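Local coordinates for putative pectin lyase (Geobacillus virus E2, PDB 7CHU), which serves as a tailspike protein of a thermophilic bacteriophage, probably recognising and perhaps cleaving host surface polysaccharide through a pectin lyase-like beta-helix, at residues A[90-93]-A[94-98]; A[412-415]-A[416-419]. All coordinates share one frame; numbering follows the deposited sequence.

Interaction 1 of 2, residues A[90-93]-A[94-98]; sequences DTVA and IQNAI
I94 closes the first turn of helix 91-99 over D90: its backbone N donates to D90 O at 3.1 Å, while its side chain lies against the same residue. CG1, held beside the backbone N and anti to the carbonyl carbon (chi1 -68°), comes within 3.4 Å of D90 O, and CD1 reaches on to D90 CB at 4.1 Å. This is the tightly packed, buried part of the contact. Three more i to i+4 bonds continue the turn, Q95 N to T91 O, N96 N to V92 O and A97 N to A93 O. D90 occupies the N-cap position, yet its carboxylate does not cap the helix; OD1 and OD2 accept instead from the backbone N of K83 and of G84, which ties the helix start to the preceding loop. On the buried side too, T91 OG1 bonds to D89 OD1 and to the backbone N of T125, and Q95, partly exposed, accepts from the backbone N of T129 through OE1.

The other side of the helix is looser and faces solvent. There V92 and N96 run alongside each other, pointing the same way, and touch through V92 CG1 and N96 ND2 at 3.7 Å. The N96 amide carbon CG also sits 3.2 Å from V92 O, the carbonyl oxygen that its own backbone N grips at 2.8 Å.

In this pectate lyase-like fold the helix covers the N-terminal end of the beta-helix: I94 rests on Y122 and V124 of strand 120-124, on I128 of strand 128-130 and on F117 of strand 113-117, and I98 follows on V115 and I128.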
# COMPACT_ATOMS: atom_id res chain seq x y z
N ASP A 90 -25.29 1.23 -29.51
CA ASP A 90 -24.54 2.46 -29.35
C ASP A 90 -23.12 2.38 -29.89
O ASP A 90 -22.34 3.31 -29.69
CB ASP A 90 -24.51 2.88 -27.87
CG ASP A 90 -25.80 3.56 -27.41
OD1 ASP A 90 -26.50 4.20 -28.25
OD2 ASP A 90 -26.14 3.44 -26.22
N THR A 91 -22.77 1.30 -30.60
CA THR A 91 -21.38 1.07 -30.98
C THR A 91 -20.84 2.20 -31.87
O THR A 91 -19.74 2.72 -31.64
CB THR A 91 -21.23 -0.27 -31.71
OG1 THR A 91 -21.93 -1.31 -31.00
CG2 THR A 91 -19.78 -0.64 -31.85
N VAL A 92 -21.60 2.59 -32.90
CA VAL A 92 -21.08 3.56 -33.86
C VAL A 92 -20.96 4.94 -33.21
O VAL A 92 -19.99 5.67 -33.45
CB VAL A 92 -21.97 3.60 -35.12
CG1 VAL A 92 -21.54 4.74 -36.05
CG2 VAL A 92 -21.89 2.25 -35.86
N ALA A 93 -21.92 5.30 -32.36
CA ALA A 93 -21.86 6.61 -31.72
C ALA A 93 -20.65 6.71 -30.80
O ALA A 93 -19.95 7.74 -30.80
CB ALA A 93 -23.16 6.88 -30.97
N ILE A 94 -20.36 5.65 -30.05
CA ILE A 94 -19.20 5.66 -29.16
C ILE A 94 -17.91 5.74 -29.96
O ILE A 94 -17.00 6.50 -29.62
CB ILE A 94 -19.21 4.43 -28.22
CG1 ILE A 94 -20.37 4.51 -27.22
CG2 ILE A 94 -17.87 4.30 -27.47
CD1 ILE A 94 -20.66 3.16 -26.51
N GLN A 95 -17.80 4.95 -31.03
CA GLN A 95 -16.61 5.03 -31.88
C GLN A 95 -16.44 6.42 -32.48
O GLN A 95 -15.33 6.97 -32.49
CB GLN A 95 -16.67 3.97 -32.98
CG GLN A 95 -15.38 3.81 -33.78
CD GLN A 95 -14.26 3.26 -32.92
OE1 GLN A 95 -14.24 2.06 -32.62
NE2 GLN A 95 -13.34 4.12 -32.49
N ASN A 96 -17.54 7.01 -32.96
CA ASN A 96 -17.47 8.37 -33.51
C ASN A 96 -17.00 9.36 -32.46
O ASN A 96 -16.17 10.24 -32.76
CB ASN A 96 -18.85 8.77 -34.09
CG ASN A 96 -19.13 8.10 -35.42
OD1 ASN A 96 -18.22 7.52 -36.01
ND2 ASN A 96 -20.35 8.20 -35.92
N ALA A 97 -17.48 9.22 -31.22
CA ALA A 97 -17.03 10.10 -30.14
C ALA A 97 -15.53 9.97 -29.93
O ALA A 97 -14.83 10.98 -29.85
CB ALA A 97 -17.77 9.77 -28.85
N ILE A 98 -15.03 8.74 -29.79
CA ILE A 98 -13.60 8.50 -29.61
C ILE A 98 -12.81 9.03 -30.81
O ILE A 98 -11.77 9.67 -30.65
CB ILE A 98 -13.35 7.00 -29.39
CG1 ILE A 98 -13.81 6.56 -28.00
CG2 ILE A 98 -11.89 6.64 -29.66
CD1 ILE A 98 -13.99 5.09 -27.90

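Interaction 2 of 2, residues A[412-415]-A[416-419]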
# COMPACT_ATOMS: atom_id res chain seq x y z
N ALA A 412 15.15 -25.21 16.80
CA ALA A 412 16.00 -26.14 16.08
C ALA A 412 16.65 -25.49 14.85
O ALA A 412 16.02 -24.70 14.14
CB ALA A 412 15.22 -27.38 15.67
N LEU A 413 17.90 -25.86 14.62
CA LEU A 413 18.74 -25.38 13.52
C LEU A 413 19.16 -26.63 12.77
O LEU A 413 20.07 -27.34 13.22
CB LEU A 413 19.94 -24.59 14.03
CG LEU A 413 19.70 -23.33 14.89
CD1 LEU A 413 18.61 -22.47 14.26
CD2 LEU A 413 19.38 -23.63 16.33
N PHE A 414 18.50 -26.92 11.65
CA PHE A 414 18.63 -28.21 10.98
C PHE A 414 19.16 -28.03 9.57
O PHE A 414 18.81 -27.07 8.87
CB PHE A 414 17.28 -28.94 10.89
CG PHE A 414 16.89 -29.74 12.11
CD1 PHE A 414 17.65 -29.72 13.28
CD2 PHE A 414 15.73 -30.50 12.09
CE1 PHE A 414 17.27 -30.48 14.39
CE2 PHE A 414 15.32 -31.26 13.19
CZ PHE A 414 16.10 -31.25 14.35
N GLN A 415 19.98 -28.98 9.14
CA GLN A 415 20.52 -29.03 7.78
C GLN A 415 20.09 -30.34 7.13
O GLN A 415 20.45 -31.42 7.61
CB GLN A 415 22.04 -28.88 7.82
CG GLN A 415 22.68 -28.86 6.44
CD GLN A 415 22.19 -27.67 5.59
OE1 GLN A 415 21.98 -26.57 6.11
NE2 GLN A 415 22.01 -27.90 4.29
N ASN A 416 19.29 -30.24 6.07
CA ASN A 416 18.83 -31.38 5.28
C ASN A 416 17.88 -32.29 6.05
O ASN A 416 17.86 -33.50 5.85
CB ASN A 416 20.00 -32.22 4.73
CG ASN A 416 19.56 -33.18 3.62
OD1 ASN A 416 18.62 -32.89 2.86
ND2 ASN A 416 20.21 -34.35 3.54
N VAL A 417 17.09 -31.71 6.95
CA VAL A 417 16.05 -32.46 7.65
C VAL A 417 15.12 -31.45 8.29
O VAL A 417 15.55 -30.38 8.73
CB VAL A 417 16.65 -33.42 8.71
CG1 VAL A 417 17.42 -32.62 9.78
CG2 VAL A 417 15.54 -34.25 9.37
N TYR A 418 13.84 -31.79 8.35
CA TYR A 418 12.87 -30.95 9.04
C TYR A 418 11.74 -31.83 9.55
O TYR A 418 11.50 -32.92 9.02
CB TYR A 418 12.33 -29.82 8.12
CG TYR A 418 11.53 -30.28 6.91
CD1 TYR A 418 12.16 -30.60 5.70
CD2 TYR A 418 10.14 -30.36 6.96
CE1 TYR A 418 11.43 -31.00 4.58
CE2 TYR A 418 9.40 -30.76 5.86
CZ TYR A 418 10.04 -31.07 4.67
OH TYR A 418 9.29 -31.46 3.60
N ARG A 419 11.04 -31.35 10.58
CA ARG A 419 9.92 -32.10 11.14
C ARG A 419 8.62 -31.79 10.40
O ARG A 419 8.26 -30.63 10.22
CB ARG A 419 9.75 -31.80 12.62
CG ARG A 419 8.48 -32.47 13.19
CD ARG A 419 8.49 -32.55 14.67
NE ARG A 419 7.38 -33.34 15.20
CZ ARG A 419 7.35 -33.86 16.41
NH1 ARG A 419 8.39 -33.71 17.23
NH2 ARG A 419 6.28 -34.56 16.80
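Apolar contact joins F414 to V417 at a bend in the antiparallel strands that follow the parallel beta-helix, between strand 410-415, paired with strands 402-407 and 433-438, and strand 418-420, paired with 423-426. The valine methyl comes at a slant against the phenyl ring, V417 CG1 meeting F414 CD2 at 3.6 Å. A chi1 of 61° sets that methyl between the backbone N and the carbonyl carbon of V417. A412 CB lies over one ring face, displaced toward the rim.

The carbonyl oxygen of V417 presses on F414 in van der Waals contact, 3.1 Å from its CB, and lies at the ring edge near its plane. N416, with positive phi (68°), makes the bend.

The amides bond outward. N416 OD1 accepts from the backbone N of K428 and ND2 donates to A432 O; Q415 OE1 pairs with S402 OG, and Q415 NE2 makes a weak bond to D440 of the second subunit. L413 packs on L411 of the second subunit and L413 of the third.

The chemistry implies a division of labour: a phenylalanine-valine contact packs the inside of the bend, while bonds to neighbouring segments hold the buried amides around it.

How the interactions relate
Interaction 1 precedes interaction 2 along the chain, and the two stand far apart in this elongated protein, their centres 65 Å and their nearest atoms about 54 Å from each other, on opposite sides of the chain's centre. They share no helix or strand. Between them run the parallel strands of the beta-helix: residues 90-98 lie at its N-terminal end, whereas residues 412-419 belong to the antiparallel strands that follow it. The subunit contacts differ too, since no other chain of the trimer touches 90-98, while 412-419 reaches both. Interaction 1 therefore belongs to the packing of a single subunit, and interaction 2 to a region where the three subunits meet.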